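Local coordinates for Dye type peroxidase A (Streptomyces lividans 1326, PDB 6GZW), which is a haem-containing dye-decolourising peroxidase that probably uses hydrogen peroxide to oxidise dyes and other substrates, at residues 332-335 / 336-340; 288-291 / 292-295; 193-196 / 197-201. All coordinates share one frame; numbering follows the deposited sequence.

Contact 1: residues 332-335 / 336-340. With HEM (protoporphyrin IX containing Fe), chain C.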
loop_
_atom_site.group_PDB
_atom_site.type_symbol
_atom_site.label_atom_id
_atom_site.label_comp_id
_atom_site.label_asym_id
_atom_site.label_seq_id
_atom_site.Cartn_x
_atom_site.Cartn_y
_atom_site.Cartn_z
ATOM N N GLY A 332 18.302 24.432 2.526
ATOM C CA GLY A 332 17.012 23.815 2.187
ATOM C C GLY A 332 16.303 23.416 3.456
ATOM O O GLY A 332 15.865 24.256 4.233
ATOM N N PHE A 333 16.214 22.107 3.688
ATOM C CA PHE A 333 15.503 21.561 4.848
ATOM C C PHE A 333 15.847 22.206 6.180
ATOM O O PHE A 333 14.949 22.565 6.941
ATOM C CB PHE A 333 15.709 20.047 4.949
ATOM C CG PHE A 333 15.044 19.429 6.152
ATOM C CD1 PHE A 333 13.694 19.117 6.101
ATOM C CD2 PHE A 333 15.724 19.213 7.333
ATOM C CE1 PHE A 333 13.061 18.565 7.217
ATOM C CE2 PHE A 333 15.097 18.699 8.459
ATOM C CZ PHE A 333 13.758 18.361 8.393
ATOM N N VAL A 334 17.146 22.383 6.455
ATOM C CA VAL A 334 17.571 22.732 7.805
ATOM C C VAL A 334 17.032 24.107 8.268
ATOM O O VAL A 334 16.352 24.174 9.279
ATOM C CB VAL A 334 19.090 22.580 7.989
ATOM C CG1 VAL A 334 19.532 23.108 9.358
ATOM C CG2 VAL A 334 19.452 21.110 7.855
ATOM N N PRO A 335 17.322 25.176 7.517
ATOM C CA PRO A 335 16.798 26.493 7.964
ATOM C C PRO A 335 15.275 26.612 7.960
ATOM O O PRO A 335 14.715 27.279 8.823
ATOM C CB PRO A 335 17.449 27.488 6.995
ATOM C CG PRO A 335 17.858 26.675 5.811
ATOM C CD PRO A 335 18.190 25.302 6.340
ATOM N N VAL A 336 14.601 25.923 7.047
ATOM C CA VAL A 336 13.148 25.961 7.000
ATOM C C VAL A 336 12.620 25.226 8.231
ATOM O O VAL A 336 11.766 25.752 8.940
ATOM C CB VAL A 336 12.593 25.387 5.685
ATOM C CG1 VAL A 336 11.077 25.337 5.723
ATOM C CG2 VAL A 336 13.074 26.215 4.491
ATOM N N GLN A 337 13.113 24.020 8.504
ATOM C CA GLN A 337 12.666 23.303 9.701
ATOM C C GLN A 337 12.979 24.037 11.007
ATOM O O GLN A 337 12.168 23.988 11.940
ATOM C CB GLN A 337 13.183 21.840 9.725
ATOM C CG GLN A 337 12.626 20.953 10.840
ATOM C CD GLN A 337 11.096 20.853 10.869
ATOM O OE1 GLN A 337 10.427 21.074 9.858
ATOM N NE2 GLN A 337 10.543 20.504 12.027
ATOM N N ARG A 338 14.112 24.752 11.071
ATOM C CA ARG A 338 14.402 25.571 12.272
ATOM C C ARG A 338 13.272 26.557 12.488
ATOM O O ARG A 338 12.831 26.760 13.618
ATOM C CB ARG A 338 15.704 26.328 12.123
ATOM C CG ARG A 338 16.947 25.499 12.344
ATOM C CD ARG A 338 18.152 26.435 12.436
ATOM N NE ARG A 338 19.421 25.732 12.616
ATOM C CZ ARG A 338 19.813 25.148 13.745
ATOM N NH1 ARG A 338 19.028 25.125 14.824
ATOM N NH2 ARG A 338 21.007 24.559 13.803
ATOM N N LYS A 339 12.812 27.160 11.392
ATOM C CA LYS A 339 11.692 28.091 11.438
ATOM C C LYS A 339 10.374 27.416 11.752
ATOM O O LYS A 339 9.562 27.969 12.492
ATOM C CB LYS A 339 11.521 28.784 10.110
ATOM C CG LYS A 339 10.409 29.818 10.116
ATOM C CD LYS A 339 10.613 30.828 9.021
ATOM C CE LYS A 339 11.748 31.770 9.360
ATOM N NZ LYS A 339 12.063 32.561 8.152
ATOM N N LEU A 340 10.128 26.239 11.162
ATOM C CA LEU A 340 8.842 25.565 11.429
ATOM C C LEU A 340 8.694 25.045 12.855
ATOM O O LEU A 340 7.569 24.996 13.410
ATOM C CB LEU A 340 8.628 24.392 10.468
ATOM C CG LEU A 340 8.716 24.639 8.967
ATOM C CD1 LEU A 340 8.256 23.400 8.232
ATOM C CD2 LEU A 340 7.940 25.871 8.531
HETATM C CHA HEM C . 4.127 23.686 1.091
HETATM C CHB HEM C . 1.767 20.449 3.810
HETATM C CHC HEM C . 5.936 19.408 6.073
HETATM C CHD HEM C . 8.266 22.626 3.359
HETATM C C1A HEM C . 3.133 22.908 1.627
HETATM C C2A HEM C . 1.757 22.990 1.260
HETATM C C3A HEM C . 1.108 22.081 2.031
HETATM C C4A HEM C . 2.074 21.444 2.878
HETATM C CMA HEM C . -0.362 21.739 2.018
HETATM C CAA HEM C . 1.128 23.915 0.227
HETATM C CBA HEM C . 1.039 23.400 -1.202
HETATM C CGA HEM C . 2.387 23.289 -1.831
HETATM O O1A HEM C . 2.973 24.274 -2.356
HETATM O O2A HEM C . 2.985 22.175 -1.822
HETATM C C1B HEM C . 2.722 19.860 4.658
HETATM C C2B HEM C . 2.438 18.802 5.571
HETATM C C3B HEM C . 3.585 18.487 6.229
HETATM C C4B HEM C . 4.624 19.403 5.666
HETATM C CMB HEM C . 1.092 18.185 5.798
HETATM C CAB HEM C . 3.853 17.412 7.207
HETATM C CBB HEM C . 3.165 16.286 7.283
HETATM C C1C HEM C . 6.933 20.219 5.577
HETATM C C2C HEM C . 8.282 20.203 6.019
HETATM C C3C HEM C . 8.947 21.141 5.250
HETATM C C4C HEM C . 7.991 21.690 4.321
HETATM C CMC HEM C . 8.879 19.378 7.118
HETATM C CAC HEM C . 10.356 21.599 5.313
HETATM C CBC HEM C . 11.193 21.526 6.359
HETATM C C1D HEM C . 7.280 23.105 2.487
HETATM C C2D HEM C . 7.647 24.061 1.426
HETATM C C3D HEM C . 6.500 24.367 0.789
HETATM C C4D HEM C . 5.442 23.577 1.483
HETATM C CMD HEM C . 9.044 24.573 1.087
HETATM C CAD HEM C . 6.364 25.325 -0.384
HETATM C CBD HEM C . 6.252 26.784 0.069
HETATM C CGD HEM C . 6.191 27.698 -1.115
HETATM O O1D HEM C . 5.078 28.080 -1.574
HETATM O O2D HEM C . 7.258 28.055 -1.656
HETATM N NA HEM C . 3.305 22.031 2.688
HETATM N NB HEM C . 4.013 20.191 4.774
HETATM N NC HEM C . 6.757 21.149 4.608
HETATM N ND HEM C . 5.951 22.911 2.552
HETATM FE FE HEM C . 5.007 21.622 3.643
HETATM O O HOH W 1 5.425 20.169 2.360
#
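Gln337 lies along the ring of Phe333, one helical turn apart at the start of helix 333-343. CB of Gln337 sits over one face of the ring, 4.0 Å from the centroid of the Phe333 ring and displaced toward its rim, a CH-pi contact. CG follows, 3.7 Å from CZ of Phe333. The chain then bends (chi2 57°) and brings the amide to the haem; the amide and ring planes are 11° apart. OE1 of Gln337 ends 3.6 Å from the haem methyl carbon CMC. Both side chains point the same way because each holds CG anti to the backbone N. Phe333 reaches the haem too: its CD1 is 3.5 Å from the vinyl carbon CBC. CG1 of Val336 packs on the vinyl group of that pyrrole, and CD1 of Leu340 on the pyrrole ring, so this turn lines one edge of the haem, largely with apolar groups. The backbone bond from Gln337 N to Phe333 O, 2.8 Å, fixes the spacing of the pair. Val334 and Arg338 also run side by side. Phe333 also touches Val222 and Arg224 of strand 219-228 and Phe322 and Cys324 of strand 316-326, while Leu340 packs on helix 285-288.

Contact 2: residues 288-291 / 292-295. With HEM (protoporphyrin IX containing Fe), chain C.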
loop_
_atom_site.group_PDB
_atom_site.type_symbol
_atom_site.label_atom_id
_atom_site.label_comp_id
_atom_site.label_asym_id
_atom_site.label_seq_id
_atom_site.Cartn_x
_atom_site.Cartn_y
_atom_site.Cartn_z
ATOM N N ILE A 288 5.377 30.627 5.708
ATOM C CA ILE A 288 6.687 30.598 6.350
ATOM C C ILE A 288 7.715 29.621 5.736
ATOM O O ILE A 288 8.909 29.734 6.005
ATOM C CB ILE A 288 6.576 30.449 7.874
ATOM C CG1 ILE A 288 6.097 29.057 8.271
ATOM C CG2 ILE A 288 5.679 31.566 8.454
ATOM C CD1 ILE A 288 6.065 28.851 9.769
ATOM N N THR A 289 7.247 28.694 4.905
ATOM C CA THR A 289 8.152 27.770 4.203
ATOM C C THR A 289 8.707 28.304 2.858
ATOM O O THR A 289 9.612 27.697 2.278
ATOM C CB THR A 289 7.412 26.451 3.881
ATOM O OG1 THR A 289 6.219 26.794 3.183
ATOM C CG2 THR A 289 7.092 25.674 5.123
ATOM N N ARG A 290 8.210 29.447 2.370
ATOM C CA ARG A 290 8.622 29.947 1.054
ATOM C C ARG A 290 10.123 30.291 1.008
ATOM O O ARG A 290 10.693 30.802 2.004
ATOM C CB ARG A 290 7.824 31.185 0.661
ATOM C CG ARG A 290 6.314 31.007 0.460
ATOM C CD ARG A 290 5.583 32.350 0.494
ATOM N NE ARG A 290 6.017 33.184 -0.615
ATOM C CZ ARG A 290 5.413 33.285 -1.802
ATOM N NH1 ARG A 290 4.320 32.579 -2.100
ATOM N NH2 ARG A 290 5.943 34.084 -2.745
ATOM N N PRO A 291 10.773 30.025 -0.140
ATOM C CA PRO A 291 12.162 30.473 -0.261
ATOM C C PRO A 291 12.340 31.976 0.018
ATOM O O PRO A 291 13.299 32.342 0.683
ATOM C CB PRO A 291 12.555 30.070 -1.700
ATOM C CG PRO A 291 11.658 28.886 -2.019
ATOM C CD PRO A 291 10.368 29.177 -1.286
ATOM N N ASP A 292 11.387 32.809 -0.417
ATOM C CA ASP A 292 11.497 34.263 -0.147
ATOM C C ASP A 292 11.302 34.709 1.337
ATOM O O ASP A 292 11.530 35.886 1.660
ATOM C CB ASP A 292 10.667 35.080 -1.137
ATOM C CG ASP A 292 9.177 34.905 -0.976
ATOM O OD1 ASP A 292 8.671 34.388 0.051
ATOM O OD2 ASP A 292 8.510 35.324 -1.928
ATOM N N GLN A 293 10.905 33.789 2.219
ATOM C CA GLN A 293 10.872 33.988 3.674
ATOM C C GLN A 293 12.035 33.353 4.420
ATOM O O GLN A 293 12.076 33.402 5.644
ATOM C CB GLN A 293 9.543 33.423 4.226
ATOM C CG GLN A 293 8.327 33.944 3.501
ATOM C CD GLN A 293 8.213 35.448 3.607
ATOM O OE1 GLN A 293 8.100 35.971 4.714
ATOM N NE2 GLN A 293 8.253 36.135 2.475
ATOM N N ASN A 294 12.959 32.713 3.692
ATOM C CA ASN A 294 14.063 31.962 4.295
ATOM C C ASN A 294 15.372 32.205 3.550
ATOM O O ASN A 294 16.200 31.289 3.383
ATOM C CB ASN A 294 13.703 30.469 4.248
ATOM C CG ASN A 294 12.546 30.123 5.148
ATOM O OD1 ASN A 294 12.690 30.072 6.374
ATOM N ND2 ASN A 294 11.377 29.885 4.541
ATOM N N GLY A 295 15.563 33.449 3.099
ATOM C CA GLY A 295 16.793 33.842 2.430
ATOM C C GLY A 295 17.161 32.963 1.249
ATOM O O GLY A 295 18.331 32.733 0.997
HETATM C CHA HEM C . 4.127 23.686 1.091
HETATM C CHB HEM C . 1.767 20.449 3.810
HETATM C CHC HEM C . 5.936 19.408 6.073
HETATM C CHD HEM C . 8.266 22.626 3.359
HETATM C C1A HEM C . 3.133 22.908 1.627
HETATM C C2A HEM C . 1.757 22.990 1.260
HETATM C C3A HEM C . 1.108 22.081 2.031
HETATM C C4A HEM C . 2.074 21.444 2.878
HETATM C CMA HEM C . -0.362 21.739 2.018
HETATM C CAA HEM C . 1.128 23.915 0.227
HETATM C CBA HEM C . 1.039 23.400 -1.202
HETATM C CGA HEM C . 2.387 23.289 -1.831
HETATM O O1A HEM C . 2.973 24.274 -2.356
HETATM O O2A HEM C . 2.985 22.175 -1.822
HETATM C C1B HEM C . 2.722 19.860 4.658
HETATM C C2B HEM C . 2.438 18.802 5.571
HETATM C C3B HEM C . 3.585 18.487 6.229
HETATM C C4B HEM C . 4.624 19.403 5.666
HETATM C CMB HEM C . 1.092 18.185 5.798
HETATM C CAB HEM C . 3.853 17.412 7.207
HETATM C CBB HEM C . 3.165 16.286 7.283
HETATM C C1C HEM C . 6.933 20.219 5.577
HETATM C C2C HEM C . 8.282 20.203 6.019
HETATM C C3C HEM C . 8.947 21.141 5.250
HETATM C C4C HEM C . 7.991 21.690 4.321
HETATM C CMC HEM C . 8.879 19.378 7.118
HETATM C CAC HEM C . 10.356 21.599 5.313
HETATM C CBC HEM C . 11.193 21.526 6.359
HETATM C C1D HEM C . 7.280 23.105 2.487
HETATM C C2D HEM C . 7.647 24.061 1.426
HETATM C C3D HEM C . 6.500 24.367 0.789
HETATM C C4D HEM C . 5.442 23.577 1.483
HETATM C CMD HEM C . 9.044 24.573 1.087
HETATM C CAD HEM C . 6.364 25.325 -0.384
HETATM C CBD HEM C . 6.252 26.784 0.069
HETATM C CGD HEM C . 6.191 27.698 -1.115
HETATM O O1D HEM C . 5.078 28.080 -1.574
HETATM O O2D HEM C . 7.258 28.055 -1.656
HETATM N NA HEM C . 3.305 22.031 2.688
HETATM N NB HEM C . 4.013 20.191 4.774
HETATM N NC HEM C . 6.757 21.149 4.608
HETATM N ND HEM C . 5.951 22.911 2.552
HETATM FE FE HEM C . 5.007 21.622 3.643
HETATM O O HOH W 1 5.425 20.169 2.360
#
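Arg290 and Asp292 come together through their torsions. CG of Asp292 stands between its own backbone N and carbonyl carbon (chi1 68°), and the Arg290 chain bends at chi3 (64°). The guanidinium and carboxylate thus meet side-on in a two-pronged salt bridge. NE of Arg290 gives its hydrogen to OD1 of Asp292 at 3.0 Å. NH2 of Arg290 does the same to OD2 of Asp292, also at 3.0 Å. Both oxygens lie close to the guanidinium plane and are met on their syn sides, though the two planes are twisted by 31°. NE2 of Gln293 adds a third bond, to OD1 of Asp292 from the opposite face of the carboxylate. With an alanine here in place of Arg290, the Asp292 carboxylate is likely to lose its charged mate and be held by Gln293 NE2 alone among the side chains of this turn.

Asn294 follows the short 3-10 turn 291-293, and its amide ties back to the residues before that turn. Its ND2 bonds to Ile288 O at 2.9 Å and to Arg290 O at 2.8 Å, which uses both N-H groups. Arg290 O also accepts from Gln293 N, on the other face of its carbonyl plane. OD1 of Asn294 is hydrogen-bonded to NZ of Lys339. The turn borders the haem. OG1 of Thr289 is hydrogen-bonded to His285 O and packs 3.1 Å from the propionate carbon CBD, and CD of Pro291 is 3.3 Å from the propionate oxygen O2D. The loop runs from helix 285-288 to strand 300-310. Ile288, Thr289 and Asn294 pack on helix 333-343, and Arg290 lies against Arg186 and Met267 of neighbouring loops.

Contact 3: residues 193-196 / 197-201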
loop_
_atom_site.group_PDB
_atom_site.type_symbol
_atom_site.label_atom_id
_atom_site.label_comp_id
_atom_site.label_asym_id
_atom_site.label_seq_id
_atom_site.Cartn_x
_atom_site.Cartn_y
_atom_site.Cartn_z
ATOM N N ALA A 193 14.685 28.971 -13.516
ATOM C CA ALA A 193 16.100 29.453 -13.667
ATOM C C ALA A 193 17.101 29.050 -12.574
ATOM O O ALA A 193 18.311 28.848 -12.838
ATOM C CB ALA A 193 16.141 30.963 -13.863
ATOM N N ASP A 194 16.584 28.907 -11.356
ATOM C CA ASP A 194 17.412 28.607 -10.198
ATOM C C ASP A 194 17.286 27.117 -9.827
ATOM O O ASP A 194 17.831 26.700 -8.810
ATOM C CB ASP A 194 17.030 29.516 -9.014
ATOM C CG ASP A 194 15.531 29.652 -8.823
ATOM O OD1 ASP A 194 14.719 28.959 -9.527
ATOM O OD2 ASP A 194 15.142 30.494 -7.980
ATOM N N PHE A 195 16.623 26.326 -10.673
ATOM C CA PHE A 195 16.360 24.917 -10.328
ATOM C C PHE A 195 17.627 24.094 -10.082
ATOM O O PHE A 195 17.807 23.541 -9.010
ATOM C CB PHE A 195 15.512 24.217 -11.376
ATOM C CG PHE A 195 15.158 22.817 -10.997
ATOM C CD1 PHE A 195 14.137 22.579 -10.095
ATOM C CD2 PHE A 195 15.884 21.751 -11.481
ATOM C CE1 PHE A 195 13.797 21.296 -9.724
ATOM C CE2 PHE A 195 15.549 20.458 -11.099
ATOM C CZ PHE A 195 14.510 20.232 -10.219
ATOM N N ASP A 196 18.510 24.015 -11.074
ATOM C CA ASP A 196 19.751 23.247 -10.921
ATOM C C ASP A 196 20.575 23.696 -9.726
ATOM O O ASP A 196 21.057 22.874 -8.939
ATOM C CB ASP A 196 20.626 23.351 -12.178
ATOM C CG ASP A 196 20.142 22.485 -13.325
ATOM O OD1 ASP A 196 18.931 22.159 -13.426
ATOM O OD2 ASP A 196 21.005 22.119 -14.145
ATOM N N ARG A 197 20.747 25.009 -9.570
ATOM C CA ARG A 197 21.461 25.515 -8.415
ATOM C C ARG A 197 20.817 25.063 -7.090
ATOM O O ARG A 197 21.536 24.743 -6.129
ATOM C CB ARG A 197 21.605 27.061 -8.430
ATOM C CG ARG A 197 22.369 27.585 -7.211
ATOM C CD ARG A 197 22.784 29.048 -7.261
ATOM N NE ARG A 197 21.652 29.972 -7.353
ATOM C CZ ARG A 197 21.149 30.488 -8.480
ATOM N NH1 ARG A 197 21.629 30.179 -9.685
ATOM N NH2 ARG A 197 20.129 31.330 -8.400
ATOM N N ARG A 198 19.485 25.060 -7.034
ATOM C CA ARG A 198 18.792 24.755 -5.769
ATOM C C ARG A 198 18.912 23.281 -5.369
ATOM O O ARG A 198 19.037 22.974 -4.188
ATOM C CB ARG A 198 17.326 25.130 -5.857
ATOM C CG ARG A 198 17.044 26.613 -5.742
ATOM C CD ARG A 198 15.657 26.936 -6.228
ATOM N NE ARG A 198 15.172 28.175 -5.617
ATOM C CZ ARG A 198 13.909 28.583 -5.640
ATOM N NH1 ARG A 198 12.971 27.917 -6.284
ATOM N NH2 ARG A 198 13.580 29.688 -4.996
ATOM N N ILE A 199 18.904 22.408 -6.367
ATOM C CA ILE A 199 18.636 20.995 -6.166
ATOM C C ILE A 199 19.867 20.098 -6.368
ATOM O O ILE A 199 19.977 19.096 -5.677
ATOM C CB ILE A 199 17.473 20.573 -7.084
ATOM C CG1 ILE A 199 16.225 21.463 -6.854
ATOM C CG2 ILE A 199 17.103 19.094 -6.902
ATOM C CD1 ILE A 199 15.843 21.641 -5.406
ATOM N N PHE A 200 20.797 20.451 -7.263
ATOM C CA PHE A 200 21.909 19.542 -7.590
ATOM C C PHE A 200 23.284 20.123 -7.311
ATOM O O PHE A 200 23.529 21.330 -7.505
ATOM C CB PHE A 200 21.846 19.139 -9.058
ATOM C CG PHE A 200 20.651 18.292 -9.410
ATOM C CD1 PHE A 200 20.519 16.999 -8.914
ATOM C CD2 PHE A 200 19.677 18.761 -10.291
ATOM C CE1 PHE A 200 19.412 16.213 -9.249
ATOM C CE2 PHE A 200 18.577 17.990 -10.623
ATOM C CZ PHE A 200 18.446 16.706 -10.115
ATOM N N VAL A 201 24.178 19.248 -6.861
ATOM C CA VAL A 201 25.584 19.571 -6.702
ATOM C C VAL A 201 26.101 19.798 -8.127
ATOM O O VAL A 201 25.744 19.045 -9.031
ATOM C CB VAL A 201 26.357 18.417 -6.007
ATOM C CG1 VAL A 201 27.867 18.686 -5.944
ATOM C CG2 VAL A 201 25.871 18.202 -4.583
HETATM O O HOH W 2 20.250 26.984 -11.611
HETATM O O HOH W 3 13.399 26.516 -9.004
#
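The short helix 195-199 begins at Asp194, its N-cap residue, and this contact spans its single turn. The carboxylate of Asp194 makes no capping bond and instead stacks on the guanidinium of Arg198. OD2 of Asp194 sits over the centre of that group, 3.2 Å above its plane, and the two planes are 17° apart. Because OD2 lies well out of the guanidinium plane, the 3.3 Å approach of Asp194 OD2 to Arg198 NE is a salt bridge of charge alone, with no N-H pointing at the oxygen. Water 3 joins the pair at its rim: it donates to OD1 of Asp194 and weakly accepts from NH1 of Arg198. The Arg198 chain is extended from CG to NE, which carries the guanidinium back over Asp194. Water 2 bridges Ala193 O and Arg197 N.

On the buried side, CG1 of Ile199 lies over one face of Phe195, 4.0 Å from the centroid of the Phe195 ring, a CH-pi contact. CE2 of Phe195 meets CE2 of Phe200 at 3.9 Å. The backbone bond from Phe200 N to Asp196 O, 3.0 Å, ends the turn before the chain straightens. Phe195 and Ile199 pack on Val300 of strand 300-310. Phe200 stacks on His18 and touches Ser219, at the start of strand 219-228, and Arg198 lies on Pro291 and Ala298.

From the N terminus, contact 3 comes first, then contact 2, then contact 1. Each is a local turn that closes before the next begins, so none nests in or crosses another. Contact 3 spans helix 195-199, from its N-cap to the residues after it, ahead of strand 219-228. Contact 2 is a turn within the loop from helix 285-288 to strand 300-310. Contact 1 starts helix 333-343, which follows strand 316-326. Contacts 1 and 2 touch, with Leu340 packed on Thr289, and together they flank the haem. Contact 2 also touches contact 3, so it links helix 333-343 to helix 195-199 on the propionate side of the haem. Contact 3 stays about 7 Å from contact 1 at the nearest atoms.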